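Local coordinates for ErfK/YbiS/YcfS/YnhG family protein (Xylanimonas cellulosilytica, PDB 4LPQ) that probably acts as a peptidoglycan L,D-transpeptidase in cell-wall synthesis, a putative peptidoglycan-binding domain here preceding the catalytic one, at residues D29-F33 and V106-N110; F52-L58 and A71-Y76; R127-P131 and S178-V182; L149-W155 and G163-G168. All coordinates share one frame; numbering follows the deposited sequence. Where two conformers were deposited one is given.

Interaction 1 (D29-F33 and V106-N110)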
loop_
_atom_site.group_PDB
_atom_site.type_symbol
_atom_site.label_atom_id
_atom_site.label_comp_id
_atom_site.label_asym_id
_atom_site.label_seq_id
_atom_site.Cartn_x
_atom_site.Cartn_y
_atom_site.Cartn_z
ATOM N N ASP A 29 -7.654 2.329 -13.710
ATOM C CA ASP A 29 -8.355 3.586 -14.003
ATOM C C ASP A 29 -8.636 4.408 -12.764
ATOM O O ASP A 29 -8.605 5.673 -12.776
ATOM C CB ASP A 29 -9.678 3.319 -14.747
ATOM C CG ASP A 29 -9.482 2.719 -16.148
ATOM O OD1 ASP A 29 -8.390 2.794 -16.739
ATOM O OD2 ASP A 29 -10.557 2.282 -16.676
ATOM N N LEU A 30 -8.961 3.739 -11.656
ATOM C CA LEU A 30 -9.287 4.386 -10.421
ATOM C C LEU A 30 -8.069 4.770 -9.594
ATOM O O LEU A 30 -8.252 5.393 -8.519
ATOM C CB LEU A 30 -10.217 3.511 -9.604
ATOM C CG LEU A 30 -11.621 3.283 -10.141
ATOM C CD1 LEU A 30 -12.329 2.248 -9.255
ATOM C CD2 LEU A 30 -12.393 4.554 -10.177
ATOM N N GLY A 31 -6.873 4.414 -10.027
ATOM C CA GLY A 31 -5.663 4.802 -9.342
ATOM C C GLY A 31 -5.085 3.864 -8.328
ATOM O O GLY A 31 -4.113 4.168 -7.661
ATOM N N TYR A 32 -5.656 2.654 -8.249
ATOM C CA TYR A 32 -5.096 1.633 -7.382
ATOM C C TYR A 32 -3.889 1.074 -8.097
ATOM O O TYR A 32 -3.960 0.744 -9.273
ATOM C CB TYR A 32 -6.161 0.560 -7.090
ATOM C CG TYR A 32 -7.247 1.176 -6.240
ATOM C CD1 TYR A 32 -8.313 1.872 -6.819
ATOM C CD2 TYR A 32 -7.199 1.175 -4.849
ATOM C CE1 TYR A 32 -9.248 2.499 -6.058
ATOM C CE2 TYR A 32 -8.125 1.853 -4.053
ATOM C CZ TYR A 32 -9.181 2.522 -4.672
ATOM O OH TYR A 32 -10.100 3.113 -3.869
ATOM N N PHE A 33 -2.755 0.968 -7.423
ATOM C CA PHE A 33 -1.495 0.680 -8.113
ATOM C C PHE A 33 -1.466 -0.708 -8.674
ATOM O O PHE A 33 -1.549 -1.708 -7.954
ATOM C CB PHE A 33 -0.336 0.822 -7.125
ATOM C CG PHE A 33 0.998 0.579 -7.786
ATOM C CD1 PHE A 33 1.542 1.537 -8.603
ATOM C CD2 PHE A 33 1.584 -0.624 -7.720
ATOM C CE1 PHE A 33 2.717 1.269 -9.299
ATOM C CE2 PHE A 33 2.736 -0.875 -8.355
ATOM C CZ PHE A 33 3.314 0.038 -9.158
ATOM N N VAL A 106 -3.332 10.431 -6.465
ATOM C CA VAL A 106 -2.712 9.968 -7.694
ATOM C C VAL A 106 -2.665 8.431 -7.746
ATOM O O VAL A 106 -3.002 7.818 -8.765
ATOM C CB VAL A 106 -1.302 10.600 -7.899
ATOM C CG1 VAL A 106 -0.609 10.075 -9.155
ATOM C CG2 VAL A 106 -1.419 12.099 -7.915
ATOM N N ARG A 107 -2.280 7.839 -6.606
ATOM C CA ARG A 107 -2.301 6.382 -6.479
ATOM C C ARG A 107 -2.643 5.991 -5.080
ATOM O O ARG A 107 -2.326 6.663 -4.090
ATOM C CB ARG A 107 -0.950 5.641 -6.806
ATOM C CG ARG A 107 -0.450 5.600 -8.207
ATOM C CD ARG A 107 -1.322 4.866 -9.217
ATOM N NE ARG A 107 -0.619 4.859 -10.494
ATOM C CZ ARG A 107 -0.642 5.894 -11.346
ATOM N NH1 ARG A 107 -1.306 7.005 -11.079
ATOM N NH2 ARG A 107 0.071 5.886 -12.448
ATOM N N ILE A 108 -3.317 4.836 -4.999
ATOM C CA ILE A 108 -3.575 4.145 -3.752
ATOM C C ILE A 108 -2.724 2.872 -3.772
ATOM O O ILE A 108 -2.862 2.092 -4.732
ATOM C CB ILE A 108 -5.065 3.770 -3.563
ATOM C CG1 ILE A 108 -6.003 4.947 -3.743
ATOM C CG2 ILE A 108 -5.225 3.120 -2.171
ATOM C CD1 ILE A 108 -6.503 5.160 -5.127
ATOM N N ILE A 109 -1.945 2.646 -2.702
ATOM C CA ILE A 109 -0.985 1.560 -2.656
ATOM C C ILE A 109 -1.266 0.721 -1.408
ATOM O O ILE A 109 -1.392 1.309 -0.300
ATOM C CB ILE A 109 0.448 2.147 -2.698
ATOM C CG1 ILE A 109 0.747 2.697 -4.073
ATOM C CG2 ILE A 109 1.486 1.116 -2.326
ATOM C CD1 ILE A 109 1.885 3.686 -4.121
ATOM N N ASN A 110 -1.323 -0.621 -1.576
ATOM C CA ASN A 110 -1.463 -1.454 -0.394
ATOM C C ASN A 110 -0.228 -1.317 0.498
ATOM O O ASN A 110 0.905 -1.346 0.062
ATOM C CB ASN A 110 -1.601 -2.897 -0.857
ATOM C CG ASN A 110 -1.872 -3.860 0.282
ATOM O OD1 ASN A 110 -2.817 -3.650 1.027
ATOM N ND2 ASN A 110 -1.024 -4.877 0.409
#

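Interaction 2 (F52-L58 and A71-Y76)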
loop_
_atom_site.group_PDB
_atom_site.type_symbol
_atom_site.label_atom_id
_atom_site.label_comp_id
_atom_site.label_asym_id
_atom_site.label_seq_id
_atom_site.Cartn_x
_atom_site.Cartn_y
_atom_site.Cartn_z
ATOM N N PHE A 52 -7.858 -1.842 -2.676
ATOM C CA PHE A 52 -9.211 -1.419 -2.950
ATOM C C PHE A 52 -10.174 -1.749 -1.841
ATOM O O PHE A 52 -10.960 -0.946 -1.376
ATOM C CB PHE A 52 -9.692 -2.017 -4.266
ATOM C CG PHE A 52 -11.069 -1.502 -4.623
ATOM C CD1 PHE A 52 -11.224 -0.251 -5.161
ATOM C CD2 PHE A 52 -12.189 -2.206 -4.309
ATOM C CE1 PHE A 52 -12.455 0.307 -5.314
ATOM C CE2 PHE A 52 -13.466 -1.659 -4.513
ATOM C CZ PHE A 52 -13.609 -0.364 -4.992
ATOM N N GLN A 53 -10.139 -3.017 -1.414
ATOM C CA GLN A 53 -11.005 -3.468 -0.312
ATOM C C GLN A 53 -10.708 -2.669 0.940
ATOM O O GLN A 53 -11.638 -2.265 1.642
ATOM C CB GLN A 53 -10.937 -4.975 -0.067
ATOM C CG GLN A 53 -11.454 -5.806 -1.217
ATOM C CD GLN A 53 -11.328 -7.251 -1.024
ATOM O OE1 GLN A 53 -10.325 -7.770 -0.554
ATOM N NE2 GLN A 53 -12.396 -7.936 -1.438
ATOM N N LYS A 54 -9.430 -2.494 1.271
ATOM C CA LYS A 54 -9.085 -1.612 2.389
ATOM C C LYS A 54 -9.658 -0.201 2.278
ATOM O O LYS A 54 -10.256 0.311 3.201
ATOM C CB LYS A 54 -7.556 -1.518 2.491
ATOM C CG LYS A 54 -6.881 -2.794 3.012
ATOM C CD LYS A 54 -5.383 -2.730 2.897
ATOM C CE LYS A 54 -4.660 -3.738 3.718
ATOM N NZ LYS A 54 -3.174 -3.449 3.690
ATOM N N ALA A 55 -9.473 0.410 1.116
ATOM C CA ALA A 55 -9.890 1.763 0.934
ATOM C C ALA A 55 -11.416 1.883 1.157
ATOM O O ALA A 55 -11.931 2.800 1.755
ATOM C CB ALA A 55 -9.500 2.238 -0.430
ATOM N N ALA A 56 -12.158 0.929 0.564
ATOM C CA ALA A 56 -13.602 0.928 0.542
ATOM C C ALA A 56 -14.183 0.430 1.875
ATOM O O ALA A 56 -15.425 0.407 2.003
ATOM C CB ALA A 56 -14.116 0.126 -0.642
ATOM N N GLY A 57 -13.383 -0.038 2.796
ATOM C CA GLY A 57 -13.873 -0.532 4.065
ATOM C C GLY A 57 -14.481 -1.934 4.045
ATOM O O GLY A 57 -15.326 -2.218 4.900
ATOM N N LEU A 58 -14.076 -2.730 3.052
ATOM C CA LEU A 58 -14.636 -4.051 2.853
ATOM C C LEU A 58 -13.770 -5.117 3.435
ATOM O O LEU A 58 -12.571 -4.923 3.679
ATOM C CB LEU A 58 -14.758 -4.273 1.345
ATOM C CG LEU A 58 -15.573 -3.211 0.649
ATOM C CD1 LEU A 58 -15.575 -3.485 -0.776
ATOM C CD2 LEU A 58 -16.991 -3.106 1.245
ATOM N N ALA A 71 -18.708 -1.593 -5.049
ATOM C CA ALA A 71 -17.817 -0.482 -4.740
ATOM C C ALA A 71 -16.965 -0.116 -5.975
ATOM O O ALA A 71 -16.670 1.070 -6.215
ATOM C CB ALA A 71 -17.002 -0.845 -3.517
ATOM N N LEU A 72 -16.530 -1.114 -6.726
ATOM C CA LEU A 72 -15.791 -0.866 -7.952
ATOM C C LEU A 72 -16.626 -0.030 -8.911
ATOM O O LEU A 72 -16.162 0.923 -9.527
ATOM C CB LEU A 72 -15.336 -2.173 -8.567
ATOM C CG LEU A 72 -14.159 -2.822 -7.934
ATOM C CD1 LEU A 72 -14.077 -4.234 -8.351
ATOM C CD2 LEU A 72 -12.854 -2.068 -8.222
ATOM N N ASP A 73 -17.884 -0.451 -9.073
ATOM C CA ASP A 73 -18.790 0.254 -9.987
ATOM C C ASP A 73 -19.043 1.686 -9.496
ATOM O O ASP A 73 -19.205 2.608 -10.350
ATOM C CB ASP A 73 -20.089 -0.471 -10.126
ATOM C CG ASP A 73 -19.944 -1.775 -10.999
ATOM O OD1 ASP A 73 -18.986 -1.982 -11.697
ATOM O OD2 ASP A 73 -20.891 -2.537 -11.057
ATOM N N ALA A 74 -19.109 1.879 -8.163
ATOM C CA ALA A 74 -19.285 3.205 -7.618
ATOM C C ALA A 74 -17.983 4.066 -7.797
ATOM O O ALA A 74 -18.018 5.289 -7.653
ATOM C CB ALA A 74 -19.635 3.164 -6.137
ATOM N N GLY A 75 -16.882 3.445 -8.146
ATOM C CA GLY A 75 -15.661 4.171 -8.386
ATOM C C GLY A 75 -15.014 4.649 -7.106
ATOM O O GLY A 75 -14.381 5.685 -7.052
ATOM N N TYR A 76 -15.093 3.891 -6.013
ATOM C CA TYR A 76 -14.634 4.325 -4.718
ATOM C C TYR A 76 -13.143 4.688 -4.762
ATOM O O TYR A 76 -12.304 3.910 -5.161
ATOM C CB TYR A 76 -14.805 3.303 -3.608
ATOM C CG TYR A 76 -14.394 3.866 -2.251
ATOM C CD1 TYR A 76 -15.237 4.704 -1.541
ATOM C CD2 TYR A 76 -13.103 3.777 -1.829
ATOM C CE1 TYR A 76 -14.794 5.374 -0.403
ATOM C CE2 TYR A 76 -12.636 4.414 -0.713
ATOM C CZ TYR A 76 -13.454 5.230 -0.039
ATOM O OH TYR A 76 -13.014 5.860 1.106
#

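Interaction 3 (R127-P131 and S178-V182)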
loop_
_atom_site.group_PDB
_atom_site.type_symbol
_atom_site.label_atom_id
_atom_site.label_comp_id
_atom_site.label_asym_id
_atom_site.label_seq_id
_atom_site.Cartn_x
_atom_site.Cartn_y
_atom_site.Cartn_z
ATOM N N ARG A 127 8.062 -1.433 21.349
ATOM C CA ARG A 127 6.753 -1.700 20.843
ATOM C C ARG A 127 6.611 -1.232 19.370
ATOM O O ARG A 127 7.076 -0.179 19.024
ATOM C CB ARG A 127 5.665 -0.973 21.648
ATOM C CG ARG A 127 4.265 -1.463 21.308
ATOM C CD ARG A 127 3.231 -0.899 22.244
ATOM N NE ARG A 127 3.369 -1.542 23.543
ATOM C CZ ARG A 127 2.964 -2.783 23.842
ATOM N NH1 ARG A 127 2.355 -3.573 22.932
ATOM N NH2 ARG A 127 3.149 -3.235 25.057
ATOM N N ALA A 128 6.044 -2.116 18.566
ATOM C CA ALA A 128 5.961 -1.938 17.141
ATOM C C ALA A 128 4.814 -1.008 16.704
ATOM O O ALA A 128 3.944 -1.330 15.920
ATOM C CB ALA A 128 5.816 -3.262 16.476
ATOM N N THR A 129 4.874 0.181 17.169
ATOM C CA THR A 129 3.956 1.249 16.859
ATOM C C THR A 129 4.504 2.061 15.678
ATOM O O THR A 129 5.668 2.415 15.698
ATOM C CB THR A 129 3.793 2.187 18.120
ATOM O OG1 THR A 129 3.378 1.418 19.257
ATOM C CG2 THR A 129 2.810 3.358 17.850
ATOM N N THR A 130 3.659 2.437 14.753
ATOM C CA THR A 130 3.997 3.412 13.728
ATOM C C THR A 130 3.514 4.736 14.168
ATOM O O THR A 130 2.328 4.855 14.555
ATOM C CB THR A 130 3.313 3.003 12.406
ATOM O OG1 THR A 130 3.828 1.702 11.996
ATOM C CG2 THR A 130 3.556 4.003 11.310
ATOM N N PRO A 131 4.365 5.744 14.135
ATOM C CA PRO A 131 3.901 6.987 14.681
ATOM C C PRO A 131 2.917 7.720 13.782
ATOM O O PRO A 131 3.031 7.686 12.583
ATOM C CB PRO A 131 5.177 7.846 14.797
ATOM C CG PRO A 131 6.112 7.242 13.842
ATOM C CD PRO A 131 5.765 5.786 13.749
ATOM N N SER A 178 4.392 -5.163 10.572
ATOM C CA SER A 178 5.776 -4.730 10.748
ATOM C C SER A 178 6.185 -4.449 12.170
ATOM O O SER A 178 5.379 -4.466 13.080
ATOM C CB SER A 178 6.065 -3.541 9.827
ATOM O OG SER A 178 5.620 -2.372 10.420
ATOM N N HIS A 179 7.456 -4.053 12.329
ATOM C CA HIS A 179 7.935 -3.492 13.624
ATOM C C HIS A 179 7.773 -2.000 13.724
ATOM O O HIS A 179 8.216 -1.381 14.682
ATOM C CB HIS A 179 9.388 -3.824 13.878
ATOM C CG HIS A 179 9.607 -5.210 14.271
ATOM N ND1 HIS A 179 10.864 -5.691 14.503
ATOM C CD2 HIS A 179 8.767 -6.188 14.645
ATOM C CE1 HIS A 179 10.803 -6.940 14.940
ATOM N NE2 HIS A 179 9.536 -7.246 15.099
ATOM N N GLY A 180 7.096 -1.403 12.726
ATOM C CA GLY A 180 6.849 -0.017 12.752
ATOM C C GLY A 180 7.024 0.680 11.419
ATOM O O GLY A 180 6.405 1.760 11.185
ATOM N N CYS A 181 7.933 0.203 10.531
ATOM C CA CYS A 181 8.023 0.848 9.239
ATOM C C CYS A 181 6.760 0.539 8.406
ATOM O O CYS A 181 5.954 -0.338 8.748
ATOM C CB CYS A 181 9.213 0.345 8.540
ATOM S SG CYS A 181 10.768 0.988 9.269
ATOM N N VAL A 182 6.615 1.299 7.320
ATOM C CA VAL A 182 5.487 1.107 6.426
ATOM C C VAL A 182 5.922 0.413 5.189
ATOM O O VAL A 182 6.686 0.980 4.390
ATOM C CB VAL A 182 4.826 2.462 6.113
ATOM C CG1 VAL A 182 3.666 2.285 5.178
ATOM C CG2 VAL A 182 4.400 3.162 7.438
HETATM O O HOH W 1 8.446 0.679 16.499
#

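Interaction 4 (L149-W155 and G163-G168)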
loop_
_atom_site.group_PDB
_atom_site.type_symbol
_atom_site.label_atom_id
_atom_site.label_comp_id
_atom_site.label_asym_id
_atom_site.label_seq_id
_atom_site.Cartn_x
_atom_site.Cartn_y
_atom_site.Cartn_z
ATOM N N LEU A 149 15.111 -1.350 13.097
ATOM C CA LEU A 149 13.741 -1.647 13.554
ATOM C C LEU A 149 13.273 -2.978 13.017
ATOM O O LEU A 149 12.836 -3.859 13.751
ATOM C CB LEU A 149 12.740 -0.535 13.084
ATOM C CG LEU A 149 12.633 0.690 13.946
ATOM C CD1 LEU A 149 13.955 1.490 13.904
ATOM C CD2 LEU A 149 11.472 1.510 13.397
ATOM N N GLU A 150 13.251 -3.093 11.716
ATOM C CA GLU A 150 12.712 -4.254 11.023
ATOM C C GLU A 150 13.670 -5.437 11.018
ATOM O O GLU A 150 14.870 -5.211 10.926
ATOM C CB GLU A 150 12.273 -3.931 9.609
ATOM C CG GLU A 150 11.281 -2.766 9.506
ATOM C CD GLU A 150 9.938 -2.988 10.230
ATOM O OE1 GLU A 150 9.456 -4.080 10.223
ATOM O OE2 GLU A 150 9.532 -2.044 10.883
ATOM N N LEU A 151 13.123 -6.643 11.016
ATOM C CA LEU A 151 13.962 -7.846 10.935
ATOM C C LEU A 151 14.544 -8.172 9.607
ATOM O O LEU A 151 15.684 -8.690 9.501
ATOM C CB LEU A 151 13.128 -9.025 11.397
ATOM C CG LEU A 151 12.853 -9.100 12.870
ATOM C CD1 LEU A 151 12.098 -10.366 13.209
ATOM C CD2 LEU A 151 14.221 -9.074 13.599
ATOM N N GLY A 152 13.791 -7.943 8.563
ATOM C CA GLY A 152 14.363 -8.254 7.217
ATOM C C GLY A 152 14.998 -6.990 6.639
ATOM O O GLY A 152 15.175 -5.929 7.308
ATOM N N ASP A 153 15.348 -7.080 5.393
ATOM C CA ASP A 153 15.887 -5.941 4.657
ATOM C C ASP A 153 14.732 -5.130 4.027
ATOM O O ASP A 153 13.619 -5.628 3.794
ATOM C CB ASP A 153 16.866 -6.373 3.570
ATOM C CG ASP A 153 18.167 -6.930 4.135
ATOM O OD1 ASP A 153 18.650 -6.558 5.225
ATOM O OD2 ASP A 153 18.708 -7.767 3.426
HETATM N N MSE A 154 15.047 -3.905 3.723
HETATM C CA MSE A 154 14.147 -2.945 3.193
HETATM C C MSE A 154 14.632 -2.552 1.805
HETATM O O MSE A 154 15.787 -2.187 1.572
HETATM C CB MSE A 154 14.171 -1.645 4.016
HETATM C CG MSE A 154 13.697 -1.891 5.445
HETATM SE SE MSE A 154 13.500 -0.178 6.511
HETATM C CE MSE A 154 15.269 0.304 6.357
ATOM N N TRP A 155 13.706 -2.539 0.838
ATOM C CA TRP A 155 13.988 -2.114 -0.546
ATOM C C TRP A 155 13.766 -0.638 -0.746
ATOM O O TRP A 155 12.614 -0.166 -0.590
ATOM C CB TRP A 155 13.169 -2.953 -1.552
ATOM C CG TRP A 155 13.398 -2.549 -2.972
ATOM C CD1 TRP A 155 12.487 -1.953 -3.790
ATOM C CD2 TRP A 155 14.590 -2.730 -3.733
ATOM N NE1 TRP A 155 13.068 -1.762 -5.044
ATOM C CE2 TRP A 155 14.348 -2.241 -5.017
ATOM C CE3 TRP A 155 15.878 -3.235 -3.438
ATOM C CZ2 TRP A 155 15.337 -2.216 -5.990
ATOM C CZ3 TRP A 155 16.850 -3.172 -4.373
ATOM C CH2 TRP A 155 16.580 -2.693 -5.652
ATOM N N GLY A 163 14.430 5.777 12.379
ATOM C CA GLY A 163 14.431 4.564 11.599
ATOM C C GLY A 163 13.169 4.207 10.879
ATOM O O GLY A 163 13.100 3.265 10.143
ATOM N N TYR A 164 12.133 4.967 11.114
ATOM C CA TYR A 164 10.840 4.749 10.489
ATOM C C TYR A 164 10.891 5.245 9.042
ATOM O O TYR A 164 11.215 6.417 8.734
ATOM C CB TYR A 164 9.692 5.441 11.199
ATOM C CG TYR A 164 9.456 4.941 12.592
ATOM C CD1 TYR A 164 8.692 3.811 12.805
ATOM C CD2 TYR A 164 9.910 5.567 13.684
ATOM C CE1 TYR A 164 8.493 3.269 14.044
ATOM C CE2 TYR A 164 9.696 5.080 14.933
ATOM C CZ TYR A 164 8.954 3.930 15.130
ATOM O OH TYR A 164 8.771 3.457 16.416
ATOM N N ALA A 165 10.614 4.278 8.132
ATOM C CA ALA A 165 10.681 4.474 6.728
ATOM C C ALA A 165 9.511 3.845 6.033
ATOM O O ALA A 165 8.858 2.929 6.528
ATOM C CB ALA A 165 11.958 3.820 6.166
ATOM N N VAL A 166 9.241 4.332 4.823
ATOM C CA VAL A 166 8.428 3.640 3.789
ATOM C C VAL A 166 9.414 2.862 2.922
ATOM O O VAL A 166 10.445 3.402 2.488
ATOM C CB VAL A 166 7.648 4.647 2.923
ATOM C CG1 VAL A 166 6.783 3.909 1.908
ATOM C CG2 VAL A 166 6.755 5.514 3.806
ATOM N N HIS A 167 9.130 1.587 2.697
ATOM C CA HIS A 167 10.045 0.737 1.917
ATOM C C HIS A 167 9.373 -0.368 1.230
ATOM O O HIS A 167 8.262 -0.768 1.639
ATOM C CB HIS A 167 11.178 0.200 2.826
ATOM C CG HIS A 167 10.681 -0.765 3.863
ATOM N ND1 HIS A 167 10.595 -2.127 3.638
ATOM C CD2 HIS A 167 10.247 -0.555 5.117
ATOM C CE1 HIS A 167 10.118 -2.695 4.746
ATOM N NE2 HIS A 167 9.870 -1.768 5.641
ATOM N N GLY A 168 9.985 -0.919 0.223
ATOM C CA GLY A 168 9.513 -2.159 -0.363
ATOM C C GLY A 168 9.857 -3.392 0.452
ATOM O O GLY A 168 10.875 -3.452 1.162
#

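Interaction 1 (D29-F33 and V106-N110)
Tyr-32 lays its ring flat against the side chain of Ile-108, the two crossing obliquely. The CD1 methyl of Ile-108 stands over the middle of one ring face, 3.7 Å from the centroid and 9° off the normal, a CH-pi contact. CB of Ile-108 sits nearer the rim, 3.6 Å from CD2 of Tyr-32. With CG anti to its carbonyl carbon (chi1 -68°), Tyr-32 swings its ring back alongside the strand although its CB bond points away from it; the hydroxyl bonds to the carbonyl O of Tyr-76. Phe-33 takes the other course: CG anti to the backbone N (chi1 -178°) carries the ring past the strand, leaving its CB 3.7 Å from CG1 of Ile-109 and its ring to meet that of Trp-191. The backbones join in a single bridge. Ile-108 N donates to Gly-31 O (2.9 Å) and Phe-33 N to Ile-108 O, one bond in each direction. Gly-31 O also receives a CA-H contact from Arg-107; in the conformer given, the guanidinium NH1 of Arg-107 bonds Val-106 O. Gly-31 itself, at positive phi, closes helix 18-30 in a Schellman motif. Strand 104-110, with a classic bulge at Val-106 and Arg-107, thus carries the seam between the putative peptidoglycan-binding domain and the YkuD-type catalytic domain.

Interaction 2 (F52-L58 and A71-Y76)
Phe-52 and Leu-72 anchor a helix-helix contact inside the putative peptidoglycan-binding domain, where helices 43-56 and 66-74 each end in a Schellman motif, at Gly-57 and Gly-75. The tight part surrounds the Phe-52 ring. CD2 of Leu-72 stands over its centre, 3.6 Å from the centroid and 7° off the normal, while CZ at the rim points at the backbone of helix 66-74, 3.5 Å from Leu-72 N. The methyl of Ala-71 lies 3.7 Å from CZ of Phe-52. With CG anti to the backbone N (chi1 -176°), the Phe-52 ring reaches across to helix 66-74; Leu-23 and Leu-27 of helix 18-30 back the Leu-72 side. An alanine in place of Phe-52 would probably open a gap between the helices and leave the Leu-72 methyl without its ring face. Toward the partly exposed side the fit of three small contacts is looser: CB of Ala-56 and CB of Ala-71 are 4.2 Å apart, and CD1 of Leu-58 reaches the same Ala-71 methyl at 4.1 Å. Tyr-76 closes in again, its ring against the end of helix 43-56 with CE2 3.0 Å from Ala-55 O, and CA of Ala-56 over one face, offset toward the rim and 3.7 Å from CD2 of Tyr-76.

Interaction 3 (R127-P131 and S178-V182)
Thr-130 sets its hydroxyl beside the backbone N and anti to the carbonyl carbon (chi1 -62°), which turns OG1 onto the carbonyl of Gly-180. The bond, 2.7 Å from Thr-130 OG1 to Gly-180 O, comes in from above the carbonyl plane, 39° out of it. The same torsion places the CG2 branch of Thr-130 near CG2 of Val-182 (4.1 Å), the two side chains crossing at about a right angle. OG1 is gripped a second time by the backbone N of Gly-114. Further along, Ala-128, the centre of an inverse gamma turn, pushes its methyl against His-179, with CB 3.5 Å from His-179 O. A water bridges Arg-127 O and His-179 O, standing 2.8 Å from the latter. The 178-182 loop belongs to the Ser-His-Gly-Cys motif of the YkuD-type L,D-transpeptidase domain, and Cys-181 is the predicted nucleophile. Ser-178 folds the loop into an ST turn: its OG accepts from Gly-180 N at 2.9 Å and donates to Cys-181 O at 2.7 Å, in the carbonyl plane and on a lone pair. Gly-180 adopts a phi of 139°, a backbone angle at which any side chain would collide with the His-179 carbonyl O. The Cys-181 side chain points away from the 127-131 loop and packs on His-167.

Interaction 4 (L149-W155 and G163-G168)
Met-154, a selenomethionine, lies across one face of the His-167 imidazole at about a right angle. Its CG sits over the ring centre, 3.5 Å from the centroid, and the selenium lies farther toward the rim, 3.6 Å from CD2 of His-167. His-167 is the predicted proton donor/acceptor. Its CG occupies the crowded position between backbone N and carbonyl carbon (chi1 67°), which lets ND1 bond Gly-168 O at 2.8 Å, the oxygen close to the ring plane. That oxygen also accepts from Trp-155 N, the two donors arriving from opposite faces of its carbonyl plane. Gly-168 N returns a bond to Trp-155 O, completing an antiparallel hydrogen-bonded pair. A leucine here has no ND1, and would probably leave Gly-168 O with one of these two donors and Met-154 without the flat ring it packs on. Beyond the ring, CG of Glu-150 approaches NE2 of His-167 to 4.2 Å, while its carboxylate accepts from the backbone N atoms of His-179 and Cys-181. At the far end CD2 of Leu-149 rests over one face of Tyr-164, 3.5 Å from CE1, and its CD1 packs on CA of Gly-163. The hairpin of strands 154-159 and 164-168 runs on between neighbours: strand 182-184 pairs in parallel with 164-168, strands 133-140 and 144-145 pair antiparallel with 154-159, and Trp-155 NE1 reaches Asn-190 of helix 186-196.

Interactions 1 and 2 adjoin, one at the junction of the domains and the other within the helical domain; Asn-110 OD1 meets Lys-54 NZ between them. Interaction 1 is buried and joins the helical domain to the catalytic sheet by backbone bonds and a methyl on a ring; interaction 2 is partly buried and holds helix to helix by apolar packing. Interactions 3 and 4 lie together in the catalytic domain, their centres about 10 Å apart, and are joined through Glu-150 and His-179. Interaction 3 is a buried loop contact held by one hydroxyl-carbonyl bond and a water bridge, whereas interaction 4, partly buried, combines strand pairing with ring packing. They supply the predicted nucleophile Cys-181 and predicted proton donor/acceptor His-167, side chains about 4 Å apart.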